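Aggregative adherence fimbrial subunit AggA (Escherichia coli O104:H4 str. C227-11, PDB 4PH8) forms the major subunit of type I aggregative adherence fimbriae, whose subunits are completed by donor-strand complementation, and probably takes part in adhesion to host fibronectin. Local coordinates at residues I34-K39 with Y126-H131; W56-G59 with W64-Q67; Y76-S81 with K117-I122; A95-K100 with L108-S113. All coordinates share one frame; numbering follows the deposited sequence.

Contact 1: residues I34-K39 with Y126-H131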
loop_
_atom_site.group_PDB
_atom_site.type_symbol
_atom_site.label_atom_id
_atom_site.label_comp_id
_atom_site.label_asym_id
_atom_site.label_seq_id
_atom_site.Cartn_x
_atom_site.Cartn_y
_atom_site.Cartn_z
ATOM N N ILE A 34 -2.980 -7.465 14.541
ATOM C CA ILE A 34 -2.913 -8.086 13.219
ATOM C C ILE A 34 -2.214 -7.097 12.292
ATOM O O ILE A 34 -2.688 -5.990 12.101
ATOM C CB ILE A 34 -4.314 -8.423 12.658
ATOM C CG1 ILE A 34 -5.102 -9.300 13.647
ATOM C CG2 ILE A 34 -4.185 -9.144 11.317
ATOM C CD1 ILE A 34 -6.589 -9.338 13.343
ATOM N N GLY A 35 -1.072 -7.502 11.749
ATOM C CA GLY A 35 -0.317 -6.653 10.825
ATOM C C GLY A 35 -0.587 -6.969 9.375
ATOM O O GLY A 35 -0.749 -8.138 9.000
ATOM N N PHE A 36 -0.607 -5.916 8.560
ATOM C CA PHE A 36 -0.724 -6.030 7.116
ATOM C C PHE A 36 0.293 -5.057 6.520
ATOM O O PHE A 36 0.411 -3.928 6.978
ATOM C CB PHE A 36 -2.115 -5.640 6.611
ATOM C CG PHE A 36 -3.255 -6.348 7.302
ATOM C CD1 PHE A 36 -3.679 -7.593 6.874
ATOM C CD2 PHE A 36 -3.935 -5.734 8.325
ATOM C CE1 PHE A 36 -4.738 -8.235 7.495
ATOM C CE2 PHE A 36 -5.008 -6.369 8.958
ATOM C CZ PHE A 36 -5.399 -7.622 8.534
ATOM N N SER A 37 1.025 -5.491 5.509
ATOM C CA SER A 37 2.009 -4.632 4.918
ATOM C C SER A 37 2.094 -4.834 3.436
ATOM O O SER A 37 1.650 -5.853 2.896
ATOM C CB SER A 37 3.354 -4.846 5.562
ATOM O OG SER A 37 3.820 -6.146 5.362
ATOM N N ALA A 38 2.621 -3.803 2.788
ATOM C CA ALA A 38 2.795 -3.759 1.351
ATOM C C ALA A 38 4.176 -3.183 1.045
ATOM O O ALA A 38 4.729 -2.388 1.811
ATOM C CB ALA A 38 1.717 -2.911 0.704
ATOM N N LYS A 39 4.706 -3.587 -0.093
ATOM C CA LYS A 39 6.025 -3.182 -0.533
ATOM C C LYS A 39 5.941 -2.931 -2.029
ATOM O O LYS A 39 5.323 -3.705 -2.755
ATOM C CB LYS A 39 7.027 -4.308 -0.189
ATOM C CG LYS A 39 8.327 -4.346 -0.953
ATOM C CD LYS A 39 9.266 -5.438 -0.447
ATOM C CE LYS A 39 8.836 -6.878 -0.735
ATOM N NZ LYS A 39 8.497 -7.212 -2.126
ATOM N N TYR A 126 -12.675 -10.435 5.097
ATOM C CA TYR A 126 -12.350 -9.030 4.902
ATOM C C TYR A 126 -11.375 -8.935 3.760
ATOM O O TYR A 126 -10.511 -9.814 3.617
ATOM C CB TYR A 126 -11.721 -8.438 6.161
ATOM C CG TYR A 126 -12.690 -8.210 7.298
ATOM C CD1 TYR A 126 -13.001 -9.240 8.182
ATOM C CD2 TYR A 126 -13.274 -6.957 7.507
ATOM C CE1 TYR A 126 -13.877 -9.038 9.234
ATOM C CE2 TYR A 126 -14.158 -6.742 8.554
ATOM C CZ TYR A 126 -14.453 -7.783 9.416
ATOM O OH TYR A 126 -15.326 -7.585 10.461
ATOM N N THR A 127 -11.524 -7.892 2.940
ATOM C CA THR A 127 -10.526 -7.549 1.921
ATOM C C THR A 127 -10.057 -6.112 2.104
ATOM O O THR A 127 -10.785 -5.269 2.630
ATOM C CB THR A 127 -11.054 -7.703 0.483
ATOM O OG1 THR A 127 -12.207 -6.867 0.289
ATOM C CG2 THR A 127 -11.403 -9.159 0.190
ATOM N N MET A 128 -8.829 -5.837 1.677
ATOM C CA MET A 128 -8.301 -4.483 1.721
ATOM C C MET A 128 -7.578 -4.213 0.419
ATOM O O MET A 128 -6.605 -4.879 0.109
ATOM C CB MET A 128 -7.351 -4.342 2.903
ATOM C CG MET A 128 -6.691 -2.984 3.039
ATOM S SD MET A 128 -6.116 -2.693 4.730
ATOM C CE MET A 128 -4.969 -4.040 4.893
ATOM N N ILE A 129 -8.094 -3.262 -0.349
ATOM C CA ILE A 129 -7.561 -2.965 -1.665
ATOM C C ILE A 129 -6.456 -1.953 -1.520
ATOM O O ILE A 129 -6.649 -0.901 -0.913
ATOM C CB ILE A 129 -8.633 -2.347 -2.576
ATOM C CG1 ILE A 129 -9.804 -3.309 -2.743
ATOM C CG2 ILE A 129 -8.054 -1.998 -3.932
ATOM C CD1 ILE A 129 -11.055 -2.610 -3.230
ATOM N N LEU A 130 -5.306 -2.261 -2.103
ATOM C CA LEU A 130 -4.231 -1.298 -2.163
ATOM C C LEU A 130 -3.891 -0.995 -3.600
ATOM O O LEU A 130 -3.930 -1.871 -4.469
ATOM C CB LEU A 130 -3.006 -1.809 -1.429
ATOM C CG LEU A 130 -3.154 -1.989 0.077
ATOM C CD1 LEU A 130 -1.818 -2.417 0.635
ATOM C CD2 LEU A 130 -3.638 -0.728 0.773
ATOM N N HIS A 131 -3.578 0.269 -3.840
ATOM C CA HIS A 131 -3.166 0.712 -5.145
ATOM C C HIS A 131 -1.706 1.061 -5.060
ATOM O O HIS A 131 -1.253 1.609 -4.053
ATOM C CB HIS A 131 -3.930 1.964 -5.533
ATOM C CG HIS A 131 -5.372 1.726 -5.827
ATOM N ND1 HIS A 131 -5.833 1.487 -7.102
ATOM C CD2 HIS A 131 -6.462 1.724 -5.024
ATOM C CE1 HIS A 131 -7.145 1.348 -7.072
ATOM N NE2 HIS A 131 -7.546 1.474 -5.820
#
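Phe36 and Ala38 meet Met128 and Leu130 in a purely apolar contact, deep in the subunit, between strand 34-41 and strand 124-138. No hydrogen bond joins the two segments. Their backbones run in roughly the same direction, with the CA atoms of Phe36 and Met128 9.4 Å apart, a gap that only side chains can fill. Met128 does so with its terminal methyl: CG lies anti to the backbone N (chi1 178°), and a bend at chi3 (61°) brings CE to 3.7 Å from Phe36 CB. The same methyl is 3.8 Å from Phe36 CG, so it meets the root of the benzyl group and approaches the ring at a slant. Such facing of nonpolar side chains is how the layers of a beta sandwich are held together, and here it belongs to the immunoglobulin-like fold of chaperone-usher pilins. Strand 34-41 bonds through its backbone to strand 108-114, whereas strand 124-138 pairs with strands 52-68 and 141-155. Ile151 also packs on Phe36; its strand, the C-terminal one, is probably the complementing donor. Two residues farther along both segments the spacing narrows, and the small methyl of Ala38 suffices: its CB touches Leu130 CD1 at 3.6 Å. Leu130 sends that branch across the layer, its CD1 anti to CA (chi2 -177°), while its CD2 packs on the indole of Trp64.

Contact 2: residues W56-G59 with W64-Q67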
loop_
_atom_site.group_PDB
_atom_site.type_symbol
_atom_site.label_atom_id
_atom_site.label_comp_id
_atom_site.label_asym_id
_atom_site.label_seq_id
_atom_site.Cartn_x
_atom_site.Cartn_y
_atom_site.Cartn_z
ATOM N N TRP A 56 -1.348 3.672 -2.007
ATOM C CA TRP A 56 -2.509 4.318 -1.417
ATOM C C TRP A 56 -3.666 3.358 -1.273
ATOM O O TRP A 56 -3.725 2.342 -1.952
ATOM C CB TRP A 56 -2.935 5.592 -2.192
ATOM C CG TRP A 56 -3.523 5.404 -3.579
ATOM C CD1 TRP A 56 -4.851 5.430 -3.918
ATOM C CD2 TRP A 56 -2.804 5.236 -4.819
ATOM N NE1 TRP A 56 -5.001 5.268 -5.274
ATOM C CE2 TRP A 56 -3.766 5.156 -5.854
ATOM C CE3 TRP A 56 -1.455 5.139 -5.151
ATOM C CZ2 TRP A 56 -3.418 4.971 -7.189
ATOM C CZ3 TRP A 56 -1.109 4.960 -6.487
ATOM C CH2 TRP A 56 -2.092 4.873 -7.490
ATOM N N GLY A 57 -4.584 3.714 -0.381
ATOM C CA GLY A 57 -5.790 2.950 -0.128
ATOM C C GLY A 57 -7.011 3.636 -0.717
ATOM O O GLY A 57 -6.906 4.648 -1.421
ATOM N N THR A 58 -8.173 3.074 -0.412
ATOM C CA THR A 58 -9.436 3.496 -1.008
ATOM C C THR A 58 -10.300 4.338 -0.071
ATOM O O THR A 58 -11.381 4.758 -0.452
ATOM C CB THR A 58 -10.251 2.259 -1.431
ATOM O OG1 THR A 58 -10.451 1.414 -0.293
ATOM C CG2 THR A 58 -9.507 1.478 -2.514
ATOM N N GLY A 59 -9.814 4.589 1.140
ATOM C CA GLY A 59 -10.588 5.295 2.142
ATOM C C GLY A 59 -10.439 6.796 2.065
ATOM O O GLY A 59 -9.763 7.327 1.162
ATOM N N TRP A 64 -6.212 3.153 4.322
ATOM C CA TRP A 64 -6.425 1.780 3.900
ATOM C C TRP A 64 -7.685 1.252 4.552
ATOM O O TRP A 64 -7.888 1.471 5.728
ATOM C CB TRP A 64 -5.222 0.941 4.319
ATOM C CG TRP A 64 -3.902 1.374 3.715
ATOM C CD1 TRP A 64 -3.616 2.541 3.062
ATOM C CD2 TRP A 64 -2.677 0.633 3.758
ATOM N NE1 TRP A 64 -2.290 2.564 2.677
ATOM C CE2 TRP A 64 -1.694 1.401 3.088
ATOM C CE3 TRP A 64 -2.321 -0.615 4.275
ATOM C CZ2 TRP A 64 -0.377 0.967 2.940
ATOM C CZ3 TRP A 64 -1.005 -1.050 4.122
ATOM C CH2 TRP A 64 -0.045 -0.247 3.460
ATOM N N VAL A 65 -8.544 0.583 3.780
ATOM C CA VAL A 65 -9.844 0.123 4.304
ATOM C C VAL A 65 -9.930 -1.403 4.322
ATOM O O VAL A 65 -9.881 -2.051 3.285
ATOM C CB VAL A 65 -11.018 0.707 3.494
ATOM C CG1 VAL A 65 -12.357 0.270 4.081
ATOM C CG2 VAL A 65 -10.917 2.224 3.444
ATOM N N LEU A 66 -10.054 -1.963 5.519
ATOM C CA LEU A 66 -10.318 -3.383 5.674
ATOM C C LEU A 66 -11.837 -3.555 5.714
ATOM O O LEU A 66 -12.487 -3.160 6.687
ATOM C CB LEU A 66 -9.664 -3.913 6.947
ATOM C CG LEU A 66 -9.658 -5.438 7.127
ATOM C CD1 LEU A 66 -8.812 -6.155 6.081
ATOM C CD2 LEU A 66 -9.159 -5.805 8.513
ATOM N N GLN A 67 -12.376 -4.164 4.656
ATOM C CA GLN A 67 -13.810 -4.100 4.325
ATOM C C GLN A 67 -14.470 -5.480 4.381
ATOM O O GLN A 67 -14.007 -6.420 3.732
ATOM C CB GLN A 67 -13.958 -3.511 2.911
ATOM C CG GLN A 67 -15.364 -3.521 2.327
ATOM C CD GLN A 67 -16.261 -2.487 2.973
ATOM O OE1 GLN A 67 -16.016 -1.286 2.852
ATOM N NE2 GLN A 67 -17.302 -2.943 3.670
HETATM O O HOH W 1 -8.080 0.419 0.880
#
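Val65 lays its CG2 methyl over the main chain of Gly59, 3.4 Å from Gly59 CA and 3.5 Å from Gly59 N. The contact closes a loop excursion within one long beta strand, 52-68: the chain makes a detour out of the sheet and is back in it at Trp64. The pairing with strand 124-138 reveals the size of the detour. Trp56 bonds through its backbone to His131 and Gln67 to Thr127, so eleven steps along one strand answer to four along its neighbour, and the surplus is taken up by the loop. Glycine at 59 has no side chain, which lets the valine methyl rest directly on backbone atoms. From another side Thr58 OG1 comes within 3.9 Å of Val65 CG2, the two side chains crossing at about a right angle.

Trp64 makes the second meeting. Its CB points away from the 56-59 segment, but the five-membered ring swings back so that CD1 lies 3.8 Å from Gly57 N, approached obliquely. The rest of the indole is buried in the sandwich interior against Val112 and Ala110. Trp56 turns its own ring elsewhere, stacking on His131 and receiving the ammonium end of Lys96 in a cation-pi contact.

No direct hydrogen bond crosses between the segments. A water takes that place, satisfying two amides that the detour has separated: it accepts from Thr58 N at 3.0 Å and from Val65 N at 2.9 Å.

Contact 3: residues Y76-S81 with K117-I122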
loop_
_atom_site.group_PDB
_atom_site.type_symbol
_atom_site.label_atom_id
_atom_site.label_comp_id
_atom_site.label_asym_id
_atom_site.label_seq_id
_atom_site.Cartn_x
_atom_site.Cartn_y
_atom_site.Cartn_z
ATOM N N TYR A 76 -12.842 -1.054 8.611
ATOM C CA TYR A 76 -11.940 -0.244 9.419
ATOM C C TYR A 76 -11.023 0.532 8.521
ATOM O O TYR A 76 -10.410 -0.025 7.616
ATOM C CB TYR A 76 -11.185 -1.076 10.453
ATOM C CG TYR A 76 -12.087 -1.487 11.601
ATOM C CD1 TYR A 76 -12.778 -0.526 12.360
ATOM C CD2 TYR A 76 -12.270 -2.827 11.918
ATOM C CE1 TYR A 76 -13.627 -0.901 13.394
ATOM C CE2 TYR A 76 -13.108 -3.207 12.947
ATOM C CZ TYR A 76 -13.783 -2.246 13.685
ATOM O OH TYR A 76 -14.614 -2.645 14.720
ATOM N N THR A 77 -11.006 1.837 8.746
ATOM C CA THR A 77 -10.169 2.749 8.002
ATOM C C THR A 77 -8.882 2.881 8.792
ATOM O O THR A 77 -8.899 3.252 9.964
ATOM C CB THR A 77 -10.888 4.098 7.847
ATOM O OG1 THR A 77 -12.148 3.876 7.199
ATOM C CG2 THR A 77 -10.064 5.075 7.038
ATOM N N LEU A 78 -7.768 2.553 8.149
ATOM C CA LEU A 78 -6.495 2.379 8.839
ATOM C C LEU A 78 -5.469 3.376 8.326
ATOM O O LEU A 78 -5.334 3.597 7.116
ATOM C CB LEU A 78 -5.994 0.941 8.660
ATOM C CG LEU A 78 -6.968 -0.164 9.100
ATOM C CD1 LEU A 78 -6.461 -1.536 8.710
ATOM C CD2 LEU A 78 -7.191 -0.103 10.603
ATOM N N ASN A 79 -4.761 3.994 9.258
ATOM C CA ASN A 79 -3.726 4.956 8.910
ATOM C C ASN A 79 -2.381 4.240 8.777
ATOM O O ASN A 79 -1.937 3.574 9.718
ATOM C CB ASN A 79 -3.630 6.032 9.974
ATOM C CG ASN A 79 -2.831 7.238 9.515
ATOM O OD1 ASN A 79 -2.838 7.609 8.334
ATOM N ND2 ASN A 79 -2.157 7.870 10.448
ATOM N N PRO A 80 -1.737 4.361 7.605
ATOM C CA PRO A 80 -0.474 3.650 7.425
ATOM C C PRO A 80 0.717 4.234 8.174
ATOM O O PRO A 80 0.786 5.441 8.439
ATOM C CB PRO A 80 -0.203 3.728 5.916
ATOM C CG PRO A 80 -1.148 4.722 5.374
ATOM C CD PRO A 80 -2.223 4.996 6.370
ATOM N N SER A 81 1.658 3.344 8.464
ATOM C CA SER A 81 3.028 3.684 8.801
ATOM C C SER A 81 3.908 3.333 7.620
ATOM O O SER A 81 3.651 2.354 6.922
ATOM C CB SER A 81 3.459 2.898 10.027
ATOM O OG SER A 81 2.658 3.296 11.115
ATOM N N LYS A 117 -8.476 -4.968 20.434
ATOM C CA LYS A 117 -8.860 -4.379 21.716
ATOM C C LYS A 117 -9.631 -3.059 21.570
ATOM O O LYS A 117 -10.501 -2.755 22.390
ATOM C CB LYS A 117 -7.615 -4.178 22.583
ATOM C CG LYS A 117 -6.877 -5.471 22.898
ATOM C CD LYS A 117 -5.695 -5.233 23.824
ATOM C CE LYS A 117 -5.093 -6.546 24.302
ATOM N NZ LYS A 117 -4.129 -6.347 25.421
ATOM N N THR A 118 -9.314 -2.283 20.537
ATOM C CA THR A 118 -10.011 -1.021 20.273
ATOM C C THR A 118 -10.908 -1.067 19.031
ATOM O O THR A 118 -11.707 -0.154 18.808
ATOM C CB THR A 118 -9.007 0.134 20.117
ATOM O OG1 THR A 118 -8.087 -0.170 19.063
ATOM C CG2 THR A 118 -8.236 0.355 21.421
ATOM N N GLN A 119 -10.773 -2.123 18.231
ATOM C CA GLN A 119 -11.516 -2.271 16.980
ATOM C C GLN A 119 -12.087 -3.676 16.941
ATOM O O GLN A 119 -11.363 -4.629 16.680
ATOM C CB GLN A 119 -10.586 -2.041 15.780
ATOM C CG GLN A 119 -10.036 -0.616 15.682
ATOM C CD GLN A 119 -8.724 -0.523 14.918
ATOM O OE1 GLN A 119 -7.787 -1.290 15.164
ATOM N NE2 GLN A 119 -8.642 0.433 13.993
ATOM N N VAL A 120 -13.383 -3.799 17.218
ATOM C CA VAL A 120 -14.010 -5.112 17.406
ATOM C C VAL A 120 -13.968 -6.010 16.162
ATOM O O VAL A 120 -14.231 -5.577 15.035
ATOM C CB VAL A 120 -15.463 -4.993 17.932
ATOM C CG1 VAL A 120 -16.393 -4.392 16.882
ATOM C CG2 VAL A 120 -15.981 -6.349 18.393
ATOM N N LEU A 121 -13.669 -7.281 16.419
ATOM C CA LEU A 121 -13.462 -8.295 15.395
ATOM C C LEU A 121 -14.775 -9.056 15.141
ATOM O O LEU A 121 -15.310 -9.694 16.044
ATOM C CB LEU A 121 -12.378 -9.262 15.885
ATOM C CG LEU A 121 -11.225 -9.644 14.957
ATOM C CD1 LEU A 121 -10.545 -8.421 14.345
ATOM C CD2 LEU A 121 -10.225 -10.476 15.751
ATOM N N ILE A 122 -15.284 -8.963 13.913
ATOM C CA ILE A 122 -16.498 -9.657 13.488
ATOM C C ILE A 122 -16.130 -10.823 12.569
ATOM O O ILE A 122 -15.322 -10.646 11.651
ATOM C CB ILE A 122 -17.423 -8.701 12.703
ATOM C CG1 ILE A 122 -17.561 -7.350 13.427
ATOM C CG2 ILE A 122 -18.782 -9.343 12.451
ATOM C CD1 ILE A 122 -17.962 -7.447 14.887
#
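The phenol of Tyr76 gives its proton to the backbone carbonyl of Val120, with OH 3.0 Å from Val120 O. The donor lies in the carbonyl plane on a lone pair, at a C=O...O angle of 118°, and the oxygen in turn sits at the rim of the ring, in its plane. Val120 also crowds the hydroxyl with a methyl, CG1 being 3.3 Å from Tyr76 OH.

One face of the same ring is taken by Gln119. Its CB stands 3.9 Å from the ring centroid and only 14° off the normal, a CH-pi contact displaced toward the hydroxyl end. Beyond CB the glutamine extends back past the tyrosine in the opposite sense, its amide plane tilted 43° from the ring, until NE2 reaches 3.7 Å from Leu78 CD2. The amide's other end, OE1, accepts from the backbone N of Asn115. This bond ties the side chain into its own loop.

The arrangement pins the loop between strands 108-114 and 124-138, near one end of the sandwich, to strand 75-82. Within that strand Leu78 belongs to the core, packing on Val112 and Val114, while Tyr76 is partly exposed. A hydrogen bond at the rim and a methylene over the face should together limit how the ring can tilt or turn, and they help to fasten an irregular loop to the strand by side-chain chemistry in place of strand pairing.

Contact 4: residues A95-K100 with L108-S113; sequences AKIYKK and LNASVS
Strands 97-100 and 108-114 face each other across the interior of the beta sandwich, with Ile97 packed against Leu108 and Ala110, and Lys99 against Leu108. The axes of segments 97-100 and 108-113 approach to 8.0 Å and run nearly antiparallel, at 156°, yet no hydrogen bond links them. Leu108 does much of the touching: its CD1 lies 3.6 Å from Ile97 CG2, and its CD2 is 3.9 Å from the same methyl, so the fork of the leucine straddles it. The other arm of Ile97 extends along the layer to bring CD1 within 3.9 Å of Ala110 CB.

Although successive in the chain, the two strands have different partners, as befits a chain crossing between layers of an immunoglobulin-like sandwich. Ile97 and Lys99 bond through their backbones to Leu55 and Val53, while strand 108-114 lies between strands 34-41 and 75-82.

Lys99 stays fully extended (chi1 -176°), running its aliphatic chain past the leucine backbone with CD 3.9 Å from Leu108 CA. That reach carries NZ to three oxygens: the Phe107 carbonyl, Asn105 OD1 and, in a salt bridge, Asp83 OD1. The other carboxylate oxygen of Asp83, OD2, accepts from the backbone N of Asn109.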
loop_
_atom_site.group_PDB
_atom_site.type_symbol
_atom_site.label_atom_id
_atom_site.label_comp_id
_atom_site.label_asym_id
_atom_site.label_seq_id
_atom_site.Cartn_x
_atom_site.Cartn_y
_atom_site.Cartn_z
ATOM N N ALA A 95 -2.980 10.574 3.347
ATOM C CA ALA A 95 -2.245 9.333 3.643
ATOM C C ALA A 95 -1.620 8.677 2.411
ATOM O O ALA A 95 -0.956 7.655 2.547
ATOM C CB ALA A 95 -3.138 8.334 4.358
ATOM N N LYS A 96 -1.823 9.233 1.220
ATOM C CA LYS A 96 -1.144 8.703 0.032
ATOM C C LYS A 96 0.372 8.794 0.243
ATOM O O LYS A 96 0.879 9.774 0.772
ATOM C CB LYS A 96 -1.589 9.437 -1.229
ATOM C CG LYS A 96 -0.888 9.010 -2.502
ATOM C CD LYS A 96 -1.521 9.650 -3.730
ATOM C CE LYS A 96 -2.835 9.000 -4.098
ATOM N NZ LYS A 96 -3.497 9.765 -5.195
ATOM N N ILE A 97 1.086 7.742 -0.141
ATOM C CA ILE A 97 2.510 7.626 0.146
ATOM C C ILE A 97 3.308 7.635 -1.136
ATOM O O ILE A 97 2.903 6.999 -2.100
ATOM C CB ILE A 97 2.777 6.271 0.830
ATOM C CG1 ILE A 97 1.840 6.096 2.028
ATOM C CG2 ILE A 97 4.248 6.139 1.211
ATOM C CD1 ILE A 97 1.575 4.637 2.367
ATOM N N TYR A 98 4.454 8.309 -1.135
ATOM C CA TYR A 98 5.385 8.203 -2.238
ATOM C C TYR A 98 6.795 8.036 -1.729
ATOM O O TYR A 98 7.097 8.291 -0.555
ATOM C CB TYR A 98 5.311 9.439 -3.152
ATOM C CG TYR A 98 5.678 10.727 -2.464
ATOM C CD1 TYR A 98 4.716 11.470 -1.794
ATOM C CD2 TYR A 98 6.982 11.198 -2.477
ATOM C CE1 TYR A 98 5.043 12.644 -1.146
ATOM C CE2 TYR A 98 7.324 12.368 -1.819
ATOM C CZ TYR A 98 6.351 13.088 -1.168
ATOM O OH TYR A 98 6.690 14.256 -0.523
ATOM N N LYS A 99 7.658 7.604 -2.630
ATOM C CA LYS A 99 9.081 7.502 -2.341
ATOM C C LYS A 99 9.879 7.544 -3.618
ATOM O O LYS A 99 9.601 6.779 -4.529
ATOM C CB LYS A 99 9.377 6.215 -1.613
ATOM C CG LYS A 99 10.829 6.068 -1.188
ATOM C CD LYS A 99 10.984 4.824 -0.312
ATOM C CE LYS A 99 12.416 4.612 0.147
ATOM N NZ LYS A 99 12.538 3.520 1.151
ATOM N N LYS A 100 10.872 8.429 -3.663
ATOM C CA LYS A 100 11.846 8.448 -4.733
ATOM C C LYS A 100 12.874 7.364 -4.409
ATOM O O LYS A 100 13.618 7.463 -3.440
ATOM C CB LYS A 100 12.487 9.846 -4.837
ATOM C CG LYS A 100 13.778 9.929 -5.634
ATOM C CD LYS A 100 13.589 9.594 -7.102
ATOM C CE LYS A 100 14.548 10.399 -7.974
ATOM N NZ LYS A 100 13.943 11.663 -8.473
ATOM N N LEU A 108 9.685 0.892 -1.305
ATOM C CA LEU A 108 8.743 1.575 -0.437
ATOM C C LEU A 108 8.025 0.519 0.385
ATOM O O LEU A 108 7.426 -0.397 -0.178
ATOM C CB LEU A 108 7.721 2.325 -1.274
ATOM C CG LEU A 108 6.529 2.971 -0.561
ATOM C CD1 LEU A 108 6.979 3.857 0.574
ATOM C CD2 LEU A 108 5.725 3.774 -1.571
ATOM N N ASN A 109 8.099 0.637 1.707
ATOM C CA ASN A 109 7.415 -0.279 2.614
ATOM C C ASN A 109 6.436 0.511 3.472
ATOM O O ASN A 109 6.733 1.626 3.936
ATOM C CB ASN A 109 8.419 -1.039 3.510
ATOM C CG ASN A 109 9.058 -2.243 2.817
ATOM O OD1 ASN A 109 8.412 -3.270 2.656
ATOM N ND2 ASN A 109 10.333 -2.124 2.421
ATOM N N ALA A 110 5.255 -0.060 3.654
ATOM C CA ALA A 110 4.217 0.519 4.498
ATOM C C ALA A 110 3.418 -0.583 5.160
ATOM O O ALA A 110 3.292 -1.704 4.637
ATOM C CB ALA A 110 3.291 1.415 3.706
ATOM N N SER A 111 2.872 -0.242 6.317
ATOM C CA SER A 111 2.042 -1.171 7.073
ATOM C C SER A 111 0.878 -0.508 7.815
ATOM O O SER A 111 0.857 0.701 8.044
ATOM C CB SER A 111 2.906 -1.937 8.059
ATOM O OG SER A 111 3.366 -1.092 9.092
ATOM N N VAL A 112 -0.126 -1.325 8.124
ATOM C CA VAL A 112 -1.207 -0.930 9.017
ATOM C C VAL A 112 -1.391 -2.042 10.025
ATOM O O VAL A 112 -0.824 -3.135 9.880
ATOM C CB VAL A 112 -2.540 -0.653 8.279
ATOM C CG1 VAL A 112 -2.429 0.584 7.399
ATOM C CG2 VAL A 112 -3.030 -1.872 7.485
ATOM N N SER A 113 -2.190 -1.765 11.044
ATOM C CA SER A 113 -2.476 -2.755 12.069
ATOM C C SER A 113 -3.913 -2.637 12.536
ATOM O O SER A 113 -4.458 -1.526 12.642
ATOM C CB SER A 113 -1.527 -2.573 13.252
ATOM O OG SER A 113 -1.720 -3.606 14.208
#

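In the fold
Followed from the N terminus, strand 34-41 opens contact 1, whose loop closes only at strand 124-138 and encloses the other three. Inside it contact 2 closes first, a short detour within strand 52-68. Contact 3 then opens on strand 75-82, and contact 4 opens and closes within its span before the loop 117-122 completes it. Contacts 2 and 3 are thus in series, and no two loops cross. Backbone pairing knits them: Ala38 N reaches Ala110 O between contacts 1 and 4, Ser81 O meets Ser111 N between 3 and 4, and Trp64 O meets Leu78 N between 2 and 3. Contacts 1 and 4 join the two layers, and contact 3 adds a loop near one end.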